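Local coordinates for protein coronin (Toxoplasma gondii, PDB 4OZU) that probably binds actin filaments and contributes to the parasite's invasion and egress, this chain being its WD40 beta-propeller domain, at residues Asp101-Ile106 against Thr125-Leu130; Trp138-Ser143 against Ala178-Lys183; Thr154-Asn159 against Phe166-Phe171; Glu173-Ala178 against Cys189-Lys194; Gly184-Cys189 against Ile198-Ala203. All blocks are in the same frame, centred on the assembly; numbering follows the deposited sequence.

Contact 1 of 5, residues Asp101-Ile106 against Thr125-Leu130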
# COMPACT_ATOMS: atom_id res chain seq x y z
N ASP A 101 14.32 -14.80 -1.37
CA ASP A 101 15.54 -15.36 -0.78
C ASP A 101 15.65 -15.02 0.71
O ASP A 101 16.70 -15.23 1.32
CB ASP A 101 16.79 -14.90 -1.55
CG ASP A 101 16.99 -13.39 -1.53
OD1 ASP A 101 16.33 -12.68 -0.72
OD2 ASP A 101 17.83 -12.91 -2.32
N THR A 102 14.56 -14.50 1.28
CA THR A 102 14.38 -14.26 2.72
C THR A 102 14.99 -12.95 3.21
O THR A 102 14.89 -12.63 4.40
CB THR A 102 14.97 -15.41 3.60
OG1 THR A 102 16.40 -15.31 3.67
CG2 THR A 102 14.56 -16.79 3.08
N ILE A 103 15.56 -12.17 2.30
CA ILE A 103 16.24 -10.93 2.67
C ILE A 103 15.40 -9.70 2.34
O ILE A 103 14.82 -9.59 1.26
CB ILE A 103 17.61 -10.84 1.96
CG1 ILE A 103 18.51 -11.99 2.44
CG2 ILE A 103 18.28 -9.50 2.23
CD1 ILE A 103 19.78 -12.18 1.64
N VAL A 104 15.32 -8.77 3.30
CA VAL A 104 14.76 -7.46 3.05
C VAL A 104 15.91 -6.50 2.78
O VAL A 104 16.86 -6.43 3.56
CB VAL A 104 13.90 -6.94 4.23
CG1 VAL A 104 13.35 -5.55 3.94
CG2 VAL A 104 12.75 -7.90 4.51
N ARG A 105 15.83 -5.78 1.67
CA ARG A 105 16.89 -4.88 1.24
C ARG A 105 16.40 -3.44 1.22
O ARG A 105 15.32 -3.16 0.71
CB ARG A 105 17.39 -5.28 -0.16
CG ARG A 105 18.10 -6.63 -0.18
CD ARG A 105 18.42 -7.07 -1.60
NE ARG A 105 19.20 -8.31 -1.62
CZ ARG A 105 18.69 -9.54 -1.55
NH1 ARG A 105 17.38 -9.72 -1.46
NH2 ARG A 105 19.50 -10.60 -1.58
N ILE A 106 17.19 -2.55 1.81
CA ILE A 106 16.91 -1.12 1.77
C ILE A 106 17.80 -0.49 0.71
O ILE A 106 19.02 -0.70 0.71
CB ILE A 106 17.14 -0.42 3.13
CG1 ILE A 106 16.50 -1.22 4.28
CG2 ILE A 106 16.59 1.00 3.10
CD1 ILE A 106 15.04 -1.51 4.10
N THR A 125 21.02 -4.40 4.55
CA THR A 125 20.61 -5.75 4.22
C THR A 125 20.09 -6.41 5.50
O THR A 125 20.87 -6.68 6.41
CB THR A 125 21.76 -6.57 3.61
OG1 THR A 125 22.21 -5.93 2.40
CG2 THR A 125 21.32 -7.98 3.29
N LEU A 126 18.78 -6.64 5.56
CA LEU A 126 18.12 -7.11 6.77
C LEU A 126 17.86 -8.60 6.70
O LEU A 126 16.96 -9.05 5.98
CB LEU A 126 16.81 -6.35 6.99
CG LEU A 126 16.88 -4.83 6.83
CD1 LEU A 126 15.55 -4.21 7.21
CD2 LEU A 126 18.00 -4.23 7.66
N THR A 127 18.66 -9.37 7.44
CA THR A 127 18.67 -10.82 7.35
C THR A 127 18.05 -11.47 8.58
O THR A 127 17.95 -10.83 9.63
CB THR A 127 20.11 -11.35 7.18
OG1 THR A 127 20.89 -10.98 8.33
CG2 THR A 127 20.76 -10.78 5.93
N GLY A 128 17.64 -12.73 8.44
CA GLY A 128 17.18 -13.51 9.58
C GLY A 128 15.90 -14.30 9.35
O GLY A 128 15.68 -15.31 10.01
N ALA A 129 15.07 -13.83 8.42
CA ALA A 129 13.83 -14.53 8.10
C ALA A 129 14.16 -15.91 7.57
O ALA A 129 15.12 -16.08 6.81
CB ALA A 129 13.03 -13.74 7.07
N LEU A 130 13.38 -16.91 7.99
CA LEU A 130 13.68 -18.30 7.66
C LEU A 130 13.04 -18.77 6.35
O LEU A 130 13.46 -19.77 5.78
CB LEU A 130 13.24 -19.23 8.80
CG LEU A 130 13.92 -19.00 10.16
CD1 LEU A 130 13.47 -20.06 11.15
CD2 LEU A 130 15.44 -19.00 10.04
O HOH W 1 15.05 -11.08 6.62
O HOH W 2 17.76 -13.65 5.66
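Asp-101 OD2 is held by three donors: Arg-105 NH2 at 2.9 Å in a salt bridge, Arg-105 NH1 by a weak bond, and Thr-79 OG1 from outside. Asp-101 OD1 accepts two bonds, from Arg-105 NH1 on its syn lone pair at 3.2 Å and from Ile-103 N, which closes an Asx turn. The end-on, two-nitrogen grip fixes the guanidinium, and Ile-103 CG2 lies over the centre of its face, 3.7 Å above the plane. The same CG2 reaches Thr-125 CG2, 3.6 Å away. One hydrogen-bonded antiparallel pair joins the backbones: Leu-126 N to Val-104 O at 2.8 Å, nearly along the C=O axis, and Val-104 N to Leu-126 O at 3.2 Å. On the face that carries Val-104 and Leu-126, Leu-126 CD1 meets Ile-106 CD1, 4.1 Å off. At Thr-102 the direct backbone bonds give way to water. Water 1 donates to Thr-102 O and Leu-126 O and accepts from Ala-129 N, while water 2 joins Thr-102 OG1 to Gly-128 N. Asp-101, in the turn between strands 94-99 and 104-108, is consistent with the structural aspartate of a WD40 repeat, and the contact pairs the third and fourth strands of a propeller blade.

Contact 2 of 5, residues Trp138-Ser143 against Ala178-Lys183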
# COMPACT_ATOMS: atom_id res chain seq x y z
N TRP A 138 6.73 0.34 5.67
CA TRP A 138 7.29 1.40 6.47
C TRP A 138 6.27 1.99 7.43
O TRP A 138 5.12 2.23 7.05
CB TRP A 138 7.81 2.53 5.58
CG TRP A 138 8.90 2.18 4.64
CD1 TRP A 138 8.78 1.85 3.32
CD2 TRP A 138 10.30 2.17 4.93
NE1 TRP A 138 10.02 1.62 2.77
CE2 TRP A 138 10.97 1.81 3.74
CE3 TRP A 138 11.06 2.43 6.08
CZ2 TRP A 138 12.35 1.72 3.66
CZ3 TRP A 138 12.43 2.32 6.00
CH2 TRP A 138 13.07 1.97 4.80
N ASN A 139 6.71 2.26 8.65
CA ASN A 139 5.91 3.00 9.60
C ASN A 139 5.60 4.39 9.03
O ASN A 139 6.50 5.08 8.57
CB ASN A 139 6.65 3.12 10.93
CG ASN A 139 5.77 3.65 12.03
OD1 ASN A 139 5.28 4.78 11.96
ND2 ASN A 139 5.56 2.84 13.06
N PRO A 140 4.32 4.79 9.05
CA PRO A 140 3.94 6.07 8.43
C PRO A 140 4.27 7.29 9.28
O PRO A 140 4.15 8.40 8.77
CB PRO A 140 2.42 5.94 8.28
CG PRO A 140 2.02 5.05 9.39
CD PRO A 140 3.14 4.05 9.54
N ALA A 141 4.70 7.10 10.53
CA ALA A 141 4.97 8.22 11.42
C ALA A 141 6.42 8.28 11.87
O ALA A 141 6.91 9.34 12.26
CB ALA A 141 4.06 8.16 12.62
N VAL A 142 7.11 7.15 11.83
CA VAL A 142 8.43 7.02 12.43
C VAL A 142 9.47 6.66 11.40
O VAL A 142 9.35 5.67 10.69
CB VAL A 142 8.44 5.95 13.54
CG1 VAL A 142 9.78 5.97 14.29
CG2 VAL A 142 7.28 6.16 14.49
N SER A 143 10.50 7.49 11.33
CA SER A 143 11.65 7.23 10.49
C SER A 143 12.34 5.94 10.90
O SER A 143 12.49 5.66 12.09
CB SER A 143 12.63 8.40 10.56
OG SER A 143 12.63 8.98 11.86
N ALA A 178 0.09 -7.33 5.85
CA ALA A 178 0.55 -6.65 7.05
C ALA A 178 0.56 -5.16 6.78
O ALA A 178 1.16 -4.72 5.80
CB ALA A 178 1.92 -7.15 7.48
N LYS A 179 -0.12 -4.39 7.62
CA LYS A 179 -0.27 -2.95 7.41
C LYS A 179 -0.18 -2.20 8.73
O LYS A 179 -0.62 -2.70 9.76
CB LYS A 179 -1.61 -2.64 6.72
CG LYS A 179 -1.76 -3.18 5.31
CD LYS A 179 -0.99 -2.33 4.31
CE LYS A 179 -1.03 -2.96 2.93
NZ LYS A 179 -0.24 -2.18 1.94
N TRP A 180 0.38 -1.00 8.68
CA TRP A 180 0.49 -0.12 9.85
C TRP A 180 -0.72 0.79 10.04
O TRP A 180 -1.26 1.36 9.08
CB TRP A 180 1.70 0.79 9.72
CG TRP A 180 3.04 0.18 9.86
CD1 TRP A 180 3.89 -0.19 8.85
CD2 TRP A 180 3.72 -0.07 11.08
NE1 TRP A 180 5.06 -0.68 9.39
CE2 TRP A 180 4.98 -0.61 10.75
CE3 TRP A 180 3.39 0.09 12.43
CZ2 TRP A 180 5.90 -0.98 11.73
CZ3 TRP A 180 4.30 -0.28 13.39
CH2 TRP A 180 5.55 -0.81 13.03
N SER A 181 -1.10 0.99 11.30
CA SER A 181 -2.01 2.07 11.67
C SER A 181 -1.43 3.42 11.29
O SER A 181 -0.22 3.62 11.36
CB SER A 181 -2.27 2.02 13.18
OG SER A 181 -2.94 3.20 13.61
N TRP A 182 -2.28 4.37 10.92
CA TRP A 182 -1.82 5.72 10.66
C TRP A 182 -1.32 6.43 11.92
O TRP A 182 -0.65 7.46 11.84
CB TRP A 182 -2.93 6.53 9.99
CG TRP A 182 -3.06 6.14 8.57
CD1 TRP A 182 -3.93 5.23 8.05
CD2 TRP A 182 -2.25 6.60 7.48
NE1 TRP A 182 -3.72 5.11 6.69
CE2 TRP A 182 -2.70 5.93 6.32
CE3 TRP A 182 -1.19 7.51 7.37
CZ2 TRP A 182 -2.13 6.16 5.07
CZ3 TRP A 182 -0.63 7.73 6.12
CH2 TRP A 182 -1.10 7.05 4.99
N LYS A 183 -1.63 5.86 13.08
CA LYS A 183 -1.09 6.33 14.34
C LYS A 183 0.36 5.88 14.52
O LYS A 183 1.10 6.45 15.30
CB LYS A 183 -1.96 5.81 15.49
CG LYS A 183 -1.56 6.29 16.87
CD LYS A 183 -2.65 5.95 17.88
CE LYS A 183 -2.22 6.29 19.31
NZ LYS A 183 -3.30 5.97 20.29
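Asn-139 has CG anti to its backbone N (chi1 -169°), which carries the amide over the six-membered part of the Trp-180 indole. ND2 sits 3.4 Å above the ring plane, displaced toward the rim, with the amide turned 49° from the ring. Over the same face, Asn-139 CA stands 3.8 Å from the centroid of the five-membered ring and almost on its normal, a CH-pi contact, so one residue spreads along the whole indole. The amide's rotation is set from both ends: OD1 accepts from Ala-141 N at 2.8 Å, making an Asx turn, and from Val-142 N, whereas ND2 donates to Gly-184 O. Trp-180 places CG anti to its carbonyl carbon (chi1 -71°), and its NE1 donates to Glu-137 O, so the ring is held on the polar side too. Pro-140 points its ring into the bend of the other segment: CD meets Trp-180 CB at 3.6 Å, CG lies 3.3 Å from Ser-181 O, and CB reaches Trp-182 CE3 at 4.0 Å. That bend is itself an ST turn, Ser-181 OG accepting from Lys-183 N at 3.0 Å, while Asp-225 engages the same hydroxyl. Two neighbouring propeller blades thus meet through their first-to-second strand loops, with Ile-145 and Ala-147 of strand 145-150 against Trp-180, Trp-379 of helix 376-380 against Asn-139, and Trp-223 of strand 220-223 against Ser-181.

Contact 3 of 5, residues Thr154-Asn159 against Phe166-Phe171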
# COMPACT_ATOMS: atom_id res chain seq x y z
N THR A 154 6.01 -15.27 10.72
CA THR A 154 6.69 -14.27 11.53
C THR A 154 6.50 -12.86 11.00
O THR A 154 6.69 -12.60 9.81
CB THR A 154 8.20 -14.53 11.61
OG1 THR A 154 8.45 -15.87 12.02
CG2 THR A 154 8.87 -13.58 12.59
N VAL A 155 6.13 -11.95 11.90
CA VAL A 155 6.21 -10.53 11.60
C VAL A 155 7.44 -10.00 12.33
O VAL A 155 7.53 -10.10 13.55
CB VAL A 155 4.97 -9.77 12.06
CG1 VAL A 155 5.11 -8.29 11.74
CG2 VAL A 155 3.74 -10.33 11.39
N ALA A 156 8.39 -9.46 11.56
CA ALA A 156 9.64 -8.96 12.10
C ALA A 156 9.67 -7.44 12.01
O ALA A 156 9.41 -6.88 10.95
CB ALA A 156 10.83 -9.54 11.34
N PHE A 157 9.99 -6.80 13.13
CA PHE A 157 10.08 -5.35 13.17
C PHE A 157 11.53 -4.90 13.20
O PHE A 157 12.33 -5.39 14.01
CB PHE A 157 9.32 -4.80 14.37
CG PHE A 157 7.85 -5.07 14.32
CD1 PHE A 157 7.00 -4.23 13.62
CD2 PHE A 157 7.31 -6.18 14.94
CE1 PHE A 157 5.64 -4.49 13.56
CE2 PHE A 157 5.96 -6.44 14.87
CZ PHE A 157 5.13 -5.60 14.20
N TRP A 158 11.86 -3.97 12.31
CA TRP A 158 13.24 -3.57 12.07
C TRP A 158 13.46 -2.09 12.33
O TRP A 158 12.67 -1.27 11.89
CB TRP A 158 13.62 -3.87 10.62
CG TRP A 158 13.86 -5.31 10.32
CD1 TRP A 158 12.96 -6.20 9.82
CD2 TRP A 158 15.09 -6.02 10.48
NE1 TRP A 158 13.56 -7.43 9.66
CE2 TRP A 158 14.86 -7.34 10.06
CE3 TRP A 158 16.36 -5.66 10.95
CZ2 TRP A 158 15.86 -8.31 10.09
CZ3 TRP A 158 17.35 -6.62 10.97
CH2 TRP A 158 17.09 -7.93 10.55
N ASN A 159 14.55 -1.78 13.02
CA ASN A 159 15.11 -0.43 13.02
C ASN A 159 16.20 -0.40 11.96
O ASN A 159 17.32 -0.86 12.20
CB ASN A 159 15.66 -0.07 14.40
CG ASN A 159 16.24 1.34 14.47
OD1 ASN A 159 16.42 2.01 13.46
ND2 ASN A 159 16.52 1.79 15.69
N PHE A 166 14.23 -5.60 16.31
CA PHE A 166 14.05 -5.32 17.73
C PHE A 166 12.87 -6.06 18.34
O PHE A 166 12.75 -6.14 19.56
CB PHE A 166 13.90 -3.81 17.96
CG PHE A 166 12.68 -3.20 17.34
CD1 PHE A 166 11.48 -3.16 18.03
CD2 PHE A 166 12.75 -2.61 16.09
CE1 PHE A 166 10.36 -2.56 17.47
CE2 PHE A 166 11.63 -2.02 15.51
CZ PHE A 166 10.43 -2.00 16.21
N ALA A 167 11.99 -6.59 17.50
CA ALA A 167 10.85 -7.36 17.97
C ALA A 167 10.35 -8.26 16.86
O ALA A 167 10.42 -7.91 15.69
CB ALA A 167 9.75 -6.44 18.46
N SER A 168 9.84 -9.42 17.25
CA SER A 168 9.26 -10.35 16.30
C SER A 168 8.07 -11.02 16.95
O SER A 168 8.06 -11.23 18.16
CB SER A 168 10.28 -11.40 15.85
OG SER A 168 11.32 -10.81 15.09
N VAL A 169 7.07 -11.34 16.14
CA VAL A 169 5.91 -12.08 16.61
C VAL A 169 5.62 -13.15 15.57
O VAL A 169 5.53 -12.85 14.38
CB VAL A 169 4.68 -11.17 16.81
CG1 VAL A 169 3.43 -11.99 17.08
CG2 VAL A 169 4.93 -10.19 17.94
N LYS A 170 5.49 -14.40 16.02
CA LYS A 170 5.25 -15.50 15.09
C LYS A 170 3.88 -16.15 15.29
O LYS A 170 3.57 -16.66 16.37
CB LYS A 170 6.33 -16.56 15.21
CG LYS A 170 6.15 -17.66 14.17
CD LYS A 170 7.20 -18.73 14.23
CE LYS A 170 7.07 -19.66 13.04
NZ LYS A 170 5.67 -20.12 12.82
N PHE A 171 3.11 -16.16 14.21
CA PHE A 171 1.85 -16.88 14.15
C PHE A 171 2.08 -18.26 13.57
O PHE A 171 3.13 -18.52 12.98
CB PHE A 171 0.84 -16.10 13.30
CG PHE A 171 0.56 -14.73 13.83
CD1 PHE A 171 -0.39 -14.54 14.82
CD2 PHE A 171 1.27 -13.64 13.37
CE1 PHE A 171 -0.63 -13.28 15.33
CE2 PHE A 171 1.04 -12.39 13.87
CZ PHE A 171 0.09 -12.21 14.85
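Phe-157 CB rests over the face of the Phe-166 ring, 4.0 Å from its centroid and 28° off the normal, a CH-pi contact. Phe-166 reaches it because CG takes the crowded position between backbone N and carbonyl carbon (chi1 64°), which swings the ring back across the neighbouring strand. Asn-159 N lies at the edge of that ring, in its plane. Phe-157 heads the other way, CD2 running past Ala-167 CB at 4.3 Å with Ala-167 O near the ring plane at its edge. Farther along the same face, Val-155 CG2 meets the edge of the Phe-171 ring at CE2, 4.2 Å away. Straight backbone bonds bind the two strands: Val-155 N to Val-169 O at 2.7 Å and Phe-157 N to Ala-167 O at 2.8 Å lie nearly along their C=O axes, and Val-169 N answers to Val-155 O. Phe-166 N adds only a weak bond to Phe-157 O. On the opposite face, Thr-154 OG1 touches Lys-170 CG at 3.6 Å, the side chains crossing at about a right angle, while the hydroxyl bonds to Asp-152 OD1. Lys-170 bends at chi4 (-49°), so NZ returns to Phe-171 O at 3.0 Å and also reaches Asp-152 O. This antiparallel hairpin supplies the third and fourth strands of a four-stranded WD40 propeller blade, its Phe-157 face packed on Leu-187 and Val-199 of the next blade.

Contact 4 of 5, residues Glu173-Ala178 against Cys189-Lys194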
# COMPACT_ATOMS: atom_id res chain seq x y z
N GLU A 173 0.39 -19.79 11.15
CA GLU A 173 0.12 -19.89 9.72
C GLU A 173 0.72 -18.72 8.95
O GLU A 173 1.06 -17.70 9.53
CB GLU A 173 -1.38 -19.97 9.47
CG GLU A 173 -2.03 -21.21 10.08
CD GLU A 173 -1.51 -22.50 9.49
OE1 GLU A 173 -1.46 -22.61 8.25
OE2 GLU A 173 -1.13 -23.41 10.27
N SER A 174 0.86 -18.90 7.63
CA SER A 174 1.52 -17.92 6.78
C SER A 174 0.82 -16.57 6.80
O SER A 174 -0.40 -16.51 6.87
CB SER A 174 1.60 -18.42 5.33
OG SER A 174 2.21 -19.69 5.26
N LEU A 175 1.60 -15.50 6.71
CA LEU A 175 1.06 -14.16 6.57
C LEU A 175 0.56 -13.89 5.15
O LEU A 175 1.14 -14.37 4.18
CB LEU A 175 2.11 -13.13 6.96
CG LEU A 175 2.31 -13.07 8.47
CD1 LEU A 175 3.76 -12.80 8.82
CD2 LEU A 175 1.40 -12.00 9.07
N LEU A 176 -0.51 -13.10 5.04
CA LEU A 176 -1.12 -12.77 3.75
C LEU A 176 -1.16 -11.26 3.55
O LEU A 176 -1.24 -10.79 2.41
CB LEU A 176 -2.53 -13.35 3.66
CG LEU A 176 -2.65 -14.87 3.58
CD1 LEU A 176 -4.09 -15.31 3.75
CD2 LEU A 176 -2.09 -15.38 2.26
N SER A 177 -1.10 -10.51 4.64
CA SER A 177 -0.99 -9.06 4.55
C SER A 177 -0.54 -8.50 5.89
O SER A 177 -0.73 -9.12 6.94
CB SER A 177 -2.32 -8.43 4.13
OG SER A 177 -3.26 -8.44 5.18
N ALA A 178 0.09 -7.33 5.85
CA ALA A 178 0.55 -6.65 7.05
C ALA A 178 0.56 -5.16 6.78
O ALA A 178 1.16 -4.72 5.80
CB ALA A 178 1.92 -7.15 7.48
N CYS A 189 -2.37 -7.67 10.66
CA CYS A 189 -2.01 -8.66 9.65
C CYS A 189 -3.06 -9.74 9.55
O CYS A 189 -3.80 -10.00 10.50
CB CYS A 189 -0.64 -9.28 9.97
SG CYS A 189 -0.53 -10.09 11.58
N THR A 190 -3.15 -10.35 8.37
CA THR A 190 -4.00 -11.51 8.15
C THR A 190 -3.13 -12.74 7.97
O THR A 190 -2.03 -12.65 7.43
CB THR A 190 -4.90 -11.33 6.93
OG1 THR A 190 -4.11 -10.96 5.80
CG2 THR A 190 -5.95 -10.23 7.19
N THR A 191 -3.63 -13.88 8.42
CA THR A 191 -2.93 -15.14 8.25
C THR A 191 -3.83 -16.16 7.60
O THR A 191 -5.05 -15.97 7.49
CB THR A 191 -2.39 -15.67 9.59
OG1 THR A 191 -3.39 -15.51 10.61
CG2 THR A 191 -1.15 -14.90 10.00
N LYS A 192 -3.22 -17.26 7.17
CA LYS A 192 -3.92 -18.28 6.40
C LYS A 192 -4.96 -19.03 7.22
O LYS A 192 -5.82 -19.71 6.67
CB LYS A 192 -2.89 -19.25 5.82
CG LYS A 192 -3.34 -19.95 4.55
CD LYS A 192 -2.27 -20.89 4.04
CE LYS A 192 -2.86 -22.08 3.32
NZ LYS A 192 -1.85 -23.15 3.08
N ASP A 193 -4.90 -18.90 8.55
CA ASP A 193 -5.93 -19.50 9.41
C ASP A 193 -7.18 -18.63 9.48
O ASP A 193 -8.05 -18.86 10.32
CB ASP A 193 -5.39 -19.75 10.82
CG ASP A 193 -4.95 -18.48 11.52
OD1 ASP A 193 -4.69 -17.47 10.83
OD2 ASP A 193 -4.85 -18.48 12.76
N LYS A 194 -7.26 -17.63 8.60
CA LYS A 194 -8.44 -16.76 8.46
C LYS A 194 -8.54 -15.77 9.61
O LYS A 194 -9.62 -15.25 9.89
CB LYS A 194 -9.73 -17.58 8.37
CG LYS A 194 -9.66 -18.82 7.47
CD LYS A 194 -10.96 -19.59 7.48
CE LYS A 194 -10.78 -20.97 6.87
NZ LYS A 194 -12.08 -21.64 6.57
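Strands 175-178 and 189-191 run antiparallel, 170° between their directions and 4.6 Å between axes, but their register slips by one residue between Leu-175 and Ser-177. Leu-176 (phi/psi -122°/-22°) departs from the extended form at this beta bulge, so Leu-176 N bonds to Thr-190 O at 2.9 Å, while Thr-190 N bonds to Ser-177 O, one residue on. Lys-192 N to Ser-174 O, nearly along the C=O axis, ends the ladder, and a type I turn from Thr-191 to Lys-194 follows. Ser-177 and Thr-190 both hold their hydroxyls between backbone N and carbonyl carbon, and Ser-177 OG donates to Thr-190 OG1 at 2.7 Å. Cys-221 N and Cys-219 O continue this relay into the next blade. On the other face, Leu-175 CD2 packs on Cys-189 CB at 3.5 Å. At the turn, Thr-191 OG1 makes a very short bond, 2.4 Å, to the syn lone pair of Asp-193 OD1. Glu-173 CG covers Asp-193 CB at 3.7 Å, while Thr-191 CG2 lies 3.6 Å from Glu-173 O, a buried carbonyl with no partner in the model. A bulged hairpin here forms the first two strands of a four-stranded WD40 propeller blade.

Contact 5 of 5, residues Gly184-Cys189 against Ile198-Ala203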
# COMPACT_ATOMS: atom_id res chain seq x y z
N GLY A 184 0.73 4.84 13.79
CA GLY A 184 2.09 4.33 13.81
C GLY A 184 2.42 3.41 14.97
O GLY A 184 3.58 3.03 15.16
N ASP A 185 1.42 3.03 15.77
CA ASP A 185 1.69 2.27 16.99
C ASP A 185 1.40 0.78 16.82
O ASP A 185 2.07 -0.05 17.44
CB ASP A 185 0.89 2.84 18.16
CG ASP A 185 -0.61 2.82 17.94
OD1 ASP A 185 -1.06 2.74 16.78
OD2 ASP A 185 -1.33 2.90 18.96
N LEU A 186 0.43 0.45 15.99
CA LEU A 186 -0.03 -0.93 15.83
C LEU A 186 0.09 -1.39 14.39
O LEU A 186 0.01 -0.59 13.45
CB LEU A 186 -1.47 -1.06 16.30
CG LEU A 186 -1.73 -0.74 17.78
CD1 LEU A 186 -3.22 -0.80 18.10
CD2 LEU A 186 -0.94 -1.67 18.69
N LEU A 187 0.28 -2.70 14.24
CA LEU A 187 0.28 -3.36 12.95
C LEU A 187 -0.90 -4.32 12.92
O LEU A 187 -1.25 -4.90 13.96
CB LEU A 187 1.59 -4.10 12.72
CG LEU A 187 1.79 -4.71 11.33
CD1 LEU A 187 2.71 -3.84 10.49
CD2 LEU A 187 2.34 -6.10 11.48
N ALA A 188 -1.54 -4.44 11.77
CA ALA A 188 -2.57 -5.45 11.56
C ALA A 188 -2.09 -6.39 10.48
O ALA A 188 -1.46 -5.97 9.51
CB ALA A 188 -3.89 -4.83 11.19
N CYS A 189 -2.37 -7.67 10.66
CA CYS A 189 -2.01 -8.66 9.65
C CYS A 189 -3.06 -9.74 9.55
O CYS A 189 -3.80 -10.00 10.50
CB CYS A 189 -0.64 -9.28 9.97
SG CYS A 189 -0.53 -10.09 11.58
N ILE A 198 -3.83 -8.18 15.54
CA ILE A 198 -3.31 -6.85 15.86
C ILE A 198 -2.05 -7.00 16.71
O ILE A 198 -2.07 -7.72 17.72
CB ILE A 198 -4.33 -5.99 16.60
CG1 ILE A 198 -5.71 -6.05 15.92
CG2 ILE A 198 -3.83 -4.56 16.70
CD1 ILE A 198 -5.71 -5.58 14.48
N VAL A 199 -0.99 -6.31 16.32
CA VAL A 199 0.32 -6.46 16.95
C VAL A 199 0.86 -5.13 17.44
O VAL A 199 0.85 -4.14 16.70
CB VAL A 199 1.35 -7.05 15.97
CG1 VAL A 199 2.70 -7.24 16.65
CG2 VAL A 199 0.84 -8.37 15.40
N ASP A 200 1.31 -5.12 18.70
CA ASP A 200 2.01 -3.98 19.28
C ASP A 200 3.51 -4.27 19.30
O ASP A 200 3.99 -5.04 20.13
CB ASP A 200 1.49 -3.70 20.70
CG ASP A 200 2.09 -2.44 21.32
OD1 ASP A 200 3.25 -2.10 21.02
OD2 ASP A 200 1.38 -1.80 22.13
N PRO A 201 4.27 -3.66 18.37
CA PRO A 201 5.70 -4.00 18.30
C PRO A 201 6.52 -3.52 19.49
O PRO A 201 7.48 -4.20 19.87
CB PRO A 201 6.16 -3.31 17.02
CG PRO A 201 5.17 -2.20 16.80
CD PRO A 201 3.87 -2.73 17.30
N ARG A 202 6.19 -2.37 20.06
CA ARG A 202 6.95 -1.86 21.19
C ARG A 202 6.73 -2.72 22.45
O ARG A 202 7.57 -2.73 23.35
CB ARG A 202 6.59 -0.40 21.46
CG ARG A 202 7.19 0.54 20.41
CD ARG A 202 6.76 1.96 20.59
NE ARG A 202 5.32 2.11 20.38
CZ ARG A 202 4.69 3.27 20.42
NH1 ARG A 202 5.36 4.39 20.67
NH2 ARG A 202 3.38 3.31 20.23
N ALA A 203 5.61 -3.43 22.49
CA ALA A 203 5.32 -4.36 23.58
C ALA A 203 5.67 -5.79 23.17
O ALA A 203 5.69 -6.70 24.01
CB ALA A 203 3.86 -4.27 23.98
O HOH W 3 3.93 -0.22 19.45
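Leu-186 forks over the far strand: its CD1 approaches Ile-198 CG2 at 4.1 Å and its CD2 settles on Asp-200 CB at 3.8 Å, so the two methyls reach both neighbours of Val-199. Ile-198 bends at chi2 (-59°) and lays CD1 against the small Ala-188 CB, 3.8 Å away. The reverse face carries Leu-187 beside Val-199, with Cys-189 SG brushing Val-199 CG2. Beneath these bumps a single hydrogen-bonded antiparallel pair keeps the backbones together, Leu-187 N to Val-199 O at 2.9 Å and Val-199 N to Leu-187 O at 2.8 Å. These are the second and third strands, the middle pair of a four-stranded WD40 propeller blade, crossing at 147°. Leu-187 and Val-199 project onto Phe-157 of the preceding blade, whereas Leu-186 and Ala-188 meet Trp-223 of the following one. Past the strand ends, Pro-201 CD fits against Asp-185 O at 3.2 Å, and Arg-202, bent at chi3, brings NH2 to 3.3 Å from Asp-185 CB. Water 3, in the guanidinium plane, donates to Asp-185 O and, at 2.5 Å, to Asp-200 OD1, and accepts from Arg-202 NE. Arg-202 NH1 bonds to Trp-379 O, with a cation-pi contact to the same residue.

The five contacts lie in and between three successive propeller blades. Contact 1 lies against contact 3 through Leu-126 CD1 and Trp-158 CG, 3.7 Å apart, their centres about 12 Å apart. Contact 3 is nested within the chain loop that contact 2 closes, and Phe-157 CE1 meets Trp-180 CH2 at 3.7 Å. Contacts 4 and 5 share Cys-189 and are the first and second of the three strand pairings of one blade; Phe-171 CE2 of contact 3 reaches Cys-189 SG at 3.6 Å. Contacts 2 and 5, centres about 9 Å apart, are tied by a probable hydrogen bond from Ser-181 N to Leu-186 O, 2.9 Å. Contacts 1 and 5 do not touch, nearest atoms being about 12 Å apart.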